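PDB 4UPK: phosphonate monoester hydrolase from Ruegeria pomeroyi, which belongs to the sulfatase family of the alkaline phosphatase clan, as a hydrolase built round a largely parallel beta sheet. Local coordinates for residues M118-Y130 against N224-T238. Numbering follows the deposited sequence.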
loop_
_atom_site.group_PDB
_atom_site.type_symbol
_atom_site.label_atom_id
_atom_site.label_comp_id
_atom_site.label_asym_id
_atom_site.label_seq_id
_atom_site.Cartn_x
_atom_site.Cartn_y
_atom_site.Cartn_z
ATOM N N MET A 118 8.754 -17.750 4.586
ATOM C CA MET A 118 8.899 -19.012 3.853
ATOM C C MET A 118 8.533 -18.840 2.381
ATOM O O MET A 118 9.117 -19.523 1.544
ATOM C CB MET A 118 8.090 -20.160 4.487
ATOM C CG MET A 118 8.720 -20.717 5.775
ATOM S SD MET A 118 10.276 -21.614 5.540
ATOM C CE MET A 118 9.674 -23.217 5.066
ATOM N N ARG A 119 7.606 -17.908 2.055
ATOM C CA ARG A 119 7.216 -17.583 0.677
ATOM C C ARG A 119 8.382 -16.956 -0.096
ATOM O O ARG A 119 8.524 -17.193 -1.307
ATOM C CB ARG A 119 5.995 -16.662 0.645
ATOM C CG ARG A 119 4.689 -17.407 0.868
ATOM C CD ARG A 119 3.540 -16.616 0.301
ATOM N NE ARG A 119 2.284 -17.346 0.418
ATOM C CZ ARG A 119 1.387 -17.469 -0.555
ATOM N NH1 ARG A 119 1.617 -16.939 -1.754
ATOM N NH2 ARG A 119 0.261 -18.134 -0.344
ATOM N N LYS A 120 9.227 -16.175 0.625
ATOM C CA LYS A 120 10.456 -15.564 0.097
ATOM C C LYS A 120 11.492 -16.653 -0.249
ATOM O O LYS A 120 12.259 -16.488 -1.194
ATOM C CB LYS A 120 11.048 -14.547 1.087
ATOM C CG LYS A 120 10.165 -13.327 1.346
ATOM C CD LYS A 120 10.828 -12.384 2.333
ATOM C CE LYS A 120 9.949 -11.203 2.655
ATOM N NZ LYS A 120 10.492 -10.380 3.771
ATOM N N ALA A 121 11.459 -17.788 0.481
ATOM C CA ALA A 121 12.304 -18.967 0.276
ATOM C C ALA A 121 11.739 -19.919 -0.829
ATOM O O ALA A 121 12.366 -20.938 -1.142
ATOM C CB ALA A 121 12.492 -19.714 1.596
ATOM N N GLY A 122 10.587 -19.552 -1.415
ATOM C CA GLY A 122 9.946 -20.279 -2.507
ATOM C C GLY A 122 8.939 -21.333 -2.092
ATOM O O GLY A 122 8.466 -22.106 -2.928
ATOM N N TYR A 123 8.594 -21.372 -0.803
ATOM C CA TYR A 123 7.634 -22.325 -0.252
ATOM C C TYR A 123 6.199 -21.821 -0.298
ATOM O O TYR A 123 5.945 -20.630 -0.090
ATOM C CB TYR A 123 7.971 -22.640 1.208
ATOM C CG TYR A 123 9.197 -23.504 1.404
ATOM C CD1 TYR A 123 10.455 -22.937 1.559
ATOM C CD2 TYR A 123 9.088 -24.888 1.509
ATOM C CE1 TYR A 123 11.589 -23.729 1.767
ATOM C CE2 TYR A 123 10.214 -25.690 1.703
ATOM C CZ TYR A 123 11.462 -25.104 1.830
ATOM O OH TYR A 123 12.557 -25.889 2.061
ATOM N N LEU A 124 5.253 -22.749 -0.529
ATOM C CA LEU A 124 3.834 -22.442 -0.430
ATOM C C LEU A 124 3.432 -23.015 0.934
ATOM O O LEU A 124 3.425 -24.239 1.094
ATOM C CB LEU A 124 2.995 -23.051 -1.572
ATOM C CG LEU A 124 1.477 -22.752 -1.520
ATOM C CD1 LEU A 124 1.174 -21.318 -1.902
ATOM C CD2 LEU A 124 0.710 -23.661 -2.422
ATOM N N PRO A 125 3.183 -22.155 1.955
ATOM C CA PRO A 125 2.834 -22.675 3.286
ATOM C C PRO A 125 1.444 -23.313 3.296
ATOM O O PRO A 125 0.435 -22.624 3.152
ATOM C CB PRO A 125 2.958 -21.440 4.202
ATOM C CG PRO A 125 3.585 -20.373 3.360
ATOM C CD PRO A 125 3.197 -20.685 1.959
ATOM N N LEU A 126 1.394 -24.638 3.418
ATOM C CA LEU A 126 0.123 -25.373 3.401
ATOM C C LEU A 126 -0.463 -25.457 4.794
ATOM O O LEU A 126 0.220 -25.911 5.720
ATOM C CB LEU A 126 0.308 -26.768 2.798
ATOM C CG LEU A 126 1.004 -26.827 1.423
ATOM C CD1 LEU A 126 1.471 -28.222 1.110
ATOM C CD2 LEU A 126 0.122 -26.273 0.322
ATOM N N LEU A 127 -1.719 -24.999 4.952
ATOM C CA LEU A 127 -2.403 -25.027 6.236
ATOM C C LEU A 127 -3.473 -26.084 6.366
ATOM O O LEU A 127 -4.448 -26.103 5.613
ATOM C CB LEU A 127 -2.941 -23.632 6.642
ATOM C CG LEU A 127 -3.703 -23.513 7.968
ATOM C CD1 LEU A 127 -2.752 -23.674 9.180
ATOM C CD2 LEU A 127 -4.422 -22.174 8.046
ATOM N N PHE A 128 -3.304 -26.943 7.382
ATOM C CA PHE A 128 -4.262 -27.985 7.745
ATOM C C PHE A 128 -4.713 -27.666 9.155
ATOM O O PHE A 128 -4.024 -28.020 10.120
ATOM C CB PHE A 128 -3.618 -29.368 7.662
ATOM C CG PHE A 128 -3.272 -29.771 6.260
ATOM C CD1 PHE A 128 -4.195 -30.447 5.469
ATOM C CD2 PHE A 128 -2.015 -29.498 5.732
ATOM C CE1 PHE A 128 -3.874 -30.826 4.167
ATOM C CE2 PHE A 128 -1.690 -29.877 4.431
ATOM C CZ PHE A 128 -2.623 -30.545 3.657
ATOM N N GLY A 129 -5.794 -26.893 9.243
ATOM C CA GLY A 129 -6.327 -26.448 10.514
ATOM C C GLY A 129 -6.661 -24.980 10.637
ATOM O O GLY A 129 -7.566 -24.498 9.961
ATOM N N TYR A 130 -6.003 -24.283 11.577
ATOM C CA TYR A 130 -6.248 -22.869 11.943
ATOM C C TYR A 130 -4.980 -22.159 12.421
ATOM O O TYR A 130 -4.042 -22.824 12.845
ATOM C CB TYR A 130 -7.294 -22.800 13.080
ATOM C CG TYR A 130 -6.880 -23.591 14.308
ATOM C CD1 TYR A 130 -7.075 -24.968 14.374
ATOM C CD2 TYR A 130 -6.283 -22.961 15.404
ATOM C CE1 TYR A 130 -6.712 -25.699 15.502
ATOM C CE2 TYR A 130 -5.878 -23.689 16.517
ATOM C CZ TYR A 130 -6.087 -25.066 16.555
ATOM O OH TYR A 130 -5.691 -25.832 17.618
ATOM N N ASN A 224 -4.076 -35.065 0.795
ATOM C CA ASN A 224 -3.487 -33.948 0.068
ATOM C C ASN A 224 -1.977 -33.940 -0.074
ATOM O O ASN A 224 -1.465 -33.353 -1.033
ATOM C CB ASN A 224 -3.984 -32.633 0.648
ATOM C CG ASN A 224 -5.416 -32.330 0.301
ATOM O OD1 ASN A 224 -5.737 -31.898 -0.808
ATOM N ND2 ASN A 224 -6.293 -32.512 1.266
ATOM N N MET A 225 -1.260 -34.580 0.859
ATOM C CA MET A 225 0.210 -34.623 0.806
ATOM C C MET A 225 0.874 -35.501 -0.251
ATOM O O MET A 225 1.916 -35.071 -0.734
ATOM C CB MET A 225 0.849 -34.774 2.200
ATOM C CG MET A 225 0.661 -33.543 3.095
ATOM S SD MET A 225 1.463 -32.013 2.519
ATOM C CE MET A 225 0.133 -31.262 1.759
ATOM N N PRO A 226 0.325 -36.688 -0.661
ATOM C CA PRO A 226 1.013 -37.526 -1.673
ATOM C C PRO A 226 1.582 -36.861 -2.925
ATOM O O PRO A 226 2.708 -37.170 -3.304
ATOM C CB PRO A 226 -0.034 -38.598 -2.010
ATOM C CG PRO A 226 -0.767 -38.761 -0.749
ATOM C CD PRO A 226 -0.887 -37.374 -0.168
ATOM N N ALA A 227 0.829 -35.949 -3.556
ATOM C CA ALA A 227 1.274 -35.238 -4.765
ATOM C C ALA A 227 2.385 -34.177 -4.481
ATOM O O ALA A 227 3.090 -33.775 -5.422
ATOM C CB ALA A 227 0.085 -34.603 -5.467
ATOM N N TRP A 228 2.580 -33.783 -3.190
ATOM C CA TRP A 228 3.614 -32.814 -2.797
ATOM C C TRP A 228 4.997 -33.448 -2.666
ATOM O O TRP A 228 5.998 -32.719 -2.662
ATOM C CB TRP A 228 3.234 -32.039 -1.510
ATOM C CG TRP A 228 2.332 -30.870 -1.773
ATOM C CD1 TRP A 228 0.974 -30.844 -1.652
ATOM C CD2 TRP A 228 2.714 -29.596 -2.312
ATOM N NE1 TRP A 228 0.487 -29.623 -2.058
ATOM C CE2 TRP A 228 1.536 -28.828 -2.448
ATOM C CE3 TRP A 228 3.952 -29.007 -2.655
ATOM C CZ2 TRP A 228 1.552 -27.505 -2.907
ATOM C CZ3 TRP A 228 3.962 -27.702 -3.136
ATOM C CH2 TRP A 228 2.772 -26.972 -3.268
ATOM N N ALA A 229 5.058 -34.792 -2.562
ATOM C CA ALA A 229 6.298 -35.564 -2.422
ATOM C C ALA A 229 7.239 -35.304 -3.595
ATOM O O ALA A 229 6.799 -35.232 -4.750
ATOM C CB ALA A 229 5.979 -37.055 -2.299
ATOM N N GLY A 230 8.514 -35.106 -3.283
ATOM C CA GLY A 230 9.533 -34.805 -4.285
ATOM C C GLY A 230 9.882 -33.334 -4.321
ATOM O O GLY A 230 11.059 -32.980 -4.421
ATOM N N GLN A 231 8.856 -32.470 -4.252
ATOM C CA GLN A 231 9.006 -31.014 -4.220
ATOM C C GLN A 231 9.245 -30.567 -2.776
ATOM O O GLN A 231 8.981 -31.332 -1.847
ATOM C CB GLN A 231 7.745 -30.333 -4.783
ATOM C CG GLN A 231 7.782 -30.115 -6.298
ATOM C CD GLN A 231 7.510 -31.342 -7.158
ATOM O OE1 GLN A 231 6.763 -32.265 -6.788
ATOM N NE2 GLN A 231 8.072 -31.345 -8.363
ATOM N N ASN A 232 9.785 -29.357 -2.588
ATOM C CA ASN A 232 10.030 -28.844 -1.234
ATOM C C ASN A 232 8.722 -28.307 -0.684
ATOM O O ASN A 232 8.185 -27.339 -1.223
ATOM C CB ASN A 232 11.116 -27.774 -1.232
ATOM C CG ASN A 232 12.510 -28.291 -1.458
ATOM O OD1 ASN A 232 12.760 -29.489 -1.590
ATOM N ND2 ASN A 232 13.462 -27.381 -1.491
ATOM N N TRP A 233 8.176 -28.963 0.335
ATOM C CA TRP A 233 6.918 -28.523 0.908
ATOM C C TRP A 233 7.073 -28.037 2.338
ATOM O O TRP A 233 8.026 -28.402 3.026
ATOM C CB TRP A 233 5.785 -29.593 0.762
ATOM C CG TRP A 233 6.129 -30.962 1.252
ATOM C CD1 TRP A 233 6.423 -32.048 0.489
ATOM C CD2 TRP A 233 6.154 -31.409 2.613
ATOM N NE1 TRP A 233 6.667 -33.135 1.286
ATOM C CE2 TRP A 233 6.519 -32.772 2.597
ATOM C CE3 TRP A 233 5.940 -30.780 3.858
ATOM C CZ2 TRP A 233 6.668 -33.525 3.771
ATOM C CZ3 TRP A 233 6.072 -31.529 5.017
ATOM C CH2 TRP A 233 6.419 -32.890 4.966
ATOM N N PHE A 234 6.115 -27.194 2.763
ATOM C CA PHE A 234 5.945 -26.664 4.104
ATOM C C PHE A 234 4.466 -26.882 4.471
ATOM O O PHE A 234 3.571 -26.250 3.885
ATOM C CB PHE A 234 6.361 -25.173 4.182
ATOM C CG PHE A 234 6.085 -24.439 5.476
ATOM C CD1 PHE A 234 6.133 -25.103 6.701
ATOM C CD2 PHE A 234 5.843 -23.071 5.477
ATOM C CE1 PHE A 234 5.886 -24.418 7.900
ATOM C CE2 PHE A 234 5.598 -22.384 6.675
ATOM C CZ PHE A 234 5.641 -23.057 7.878
ATOM N N ALA A 235 4.226 -27.816 5.414
ATOM C CA ALA A 235 2.889 -28.173 5.877
ATOM C C ALA A 235 2.771 -27.852 7.347
ATOM O O ALA A 235 3.655 -28.206 8.150
ATOM C CB ALA A 235 2.601 -29.650 5.633
ATOM N N HIS A 236 1.677 -27.145 7.682
ATOM C CA HIS A 236 1.348 -26.725 9.035
ATOM C C HIS A 236 0.053 -27.420 9.439
ATOM O O HIS A 236 -1.007 -27.129 8.891
ATOM C CB HIS A 236 1.266 -25.178 9.156
ATOM C CG HIS A 236 1.169 -24.690 10.569
ATOM N ND1 HIS A 236 1.718 -25.408 11.627
ATOM C CD2 HIS A 236 0.626 -23.549 11.058
ATOM C CE1 HIS A 236 1.497 -24.685 12.707
ATOM N NE2 HIS A 236 0.830 -23.568 12.419
ATOM N N LEU A 237 0.153 -28.373 10.376
ATOM C CA LEU A 237 -0.961 -29.208 10.831
ATOM C C LEU A 237 -1.232 -28.934 12.328
ATOM O O LEU A 237 -0.326 -29.018 13.162
ATOM C CB LEU A 237 -0.643 -30.685 10.499
ATOM C CG LEU A 237 -1.535 -31.832 11.008
ATOM C CD1 LEU A 237 -2.823 -31.958 10.208
ATOM C CD2 LEU A 237 -0.783 -33.149 10.919
ATOM N N THR A 238 -2.486 -28.526 12.627
ATOM C CA THR A 238 -2.947 -28.048 13.928
ATOM C C THR A 238 -4.137 -28.822 14.505
ATOM O O THR A 238 -5.286 -28.648 14.078
ATOM C CB THR A 238 -3.261 -26.539 13.832
ATOM O OG1 THR A 238 -4.306 -26.369 12.878
ATOM C CG2 THR A 238 -2.042 -25.685 13.432
HETATM O O HOH W 1 6.325 -25.511 -1.608
HETATM O O HOH W 2 -1.156 -22.351 13.831
#
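L126 and F128, in register with A235 and L237, exchange parallel-sheet hydrogen bonds with F234, H236 and T238. The amide of L126 donates to F234 O (2.7 Å) and its carbonyl receives H236 N; F128 N reaches H236 O at 2.8 Å, almost straight. F128 O is gripped twice, by T238 N head-on at 3.0 Å and by the T238 hydroxyl, which approaches its carbonyl at 118°, from 22° outside the carbonyl plane. With chi1 at 62°, OG1 of T238 sits between its own backbone N and carbonyl carbon, from where it also accepts the amide of Y130 (N to OG1 3.0 Å). That hydroxyl serves the amide two residues past F128, where the chain turns a corner, and T238 CB lies over one face of the Y130 ring, whose OH bonds to D42.

Side chains of the two segments pack on both faces of this strand pair. L126 lays CD1 over the five-membered ring of W228, 3.6 Å from its centroid, and also touches CE of M225, which in turn meets the edge of the F128 ring near CZ. On the other face M118 puts CE over the F234 ring, a CH-pi contact with the sulfur farther off, while P125 CB packs against F234 CD2.

Two waters and neighbouring residues satisfy further polar groups. One water accepts from L124 N and donates to N232 O (2.6 Å), and another links Y130 O with H236 NE2, while H236 ND1 bonds to F38 O. Strand 234-239 is therefore held between strands 125-127 and 35-41, its backbone bonded to L126 and F128 in a buried contact. Donating to F128 O and accepting from Y130 N probably fixes the T238 hydroxyl's rotation and ties the turn at F128 to that strand.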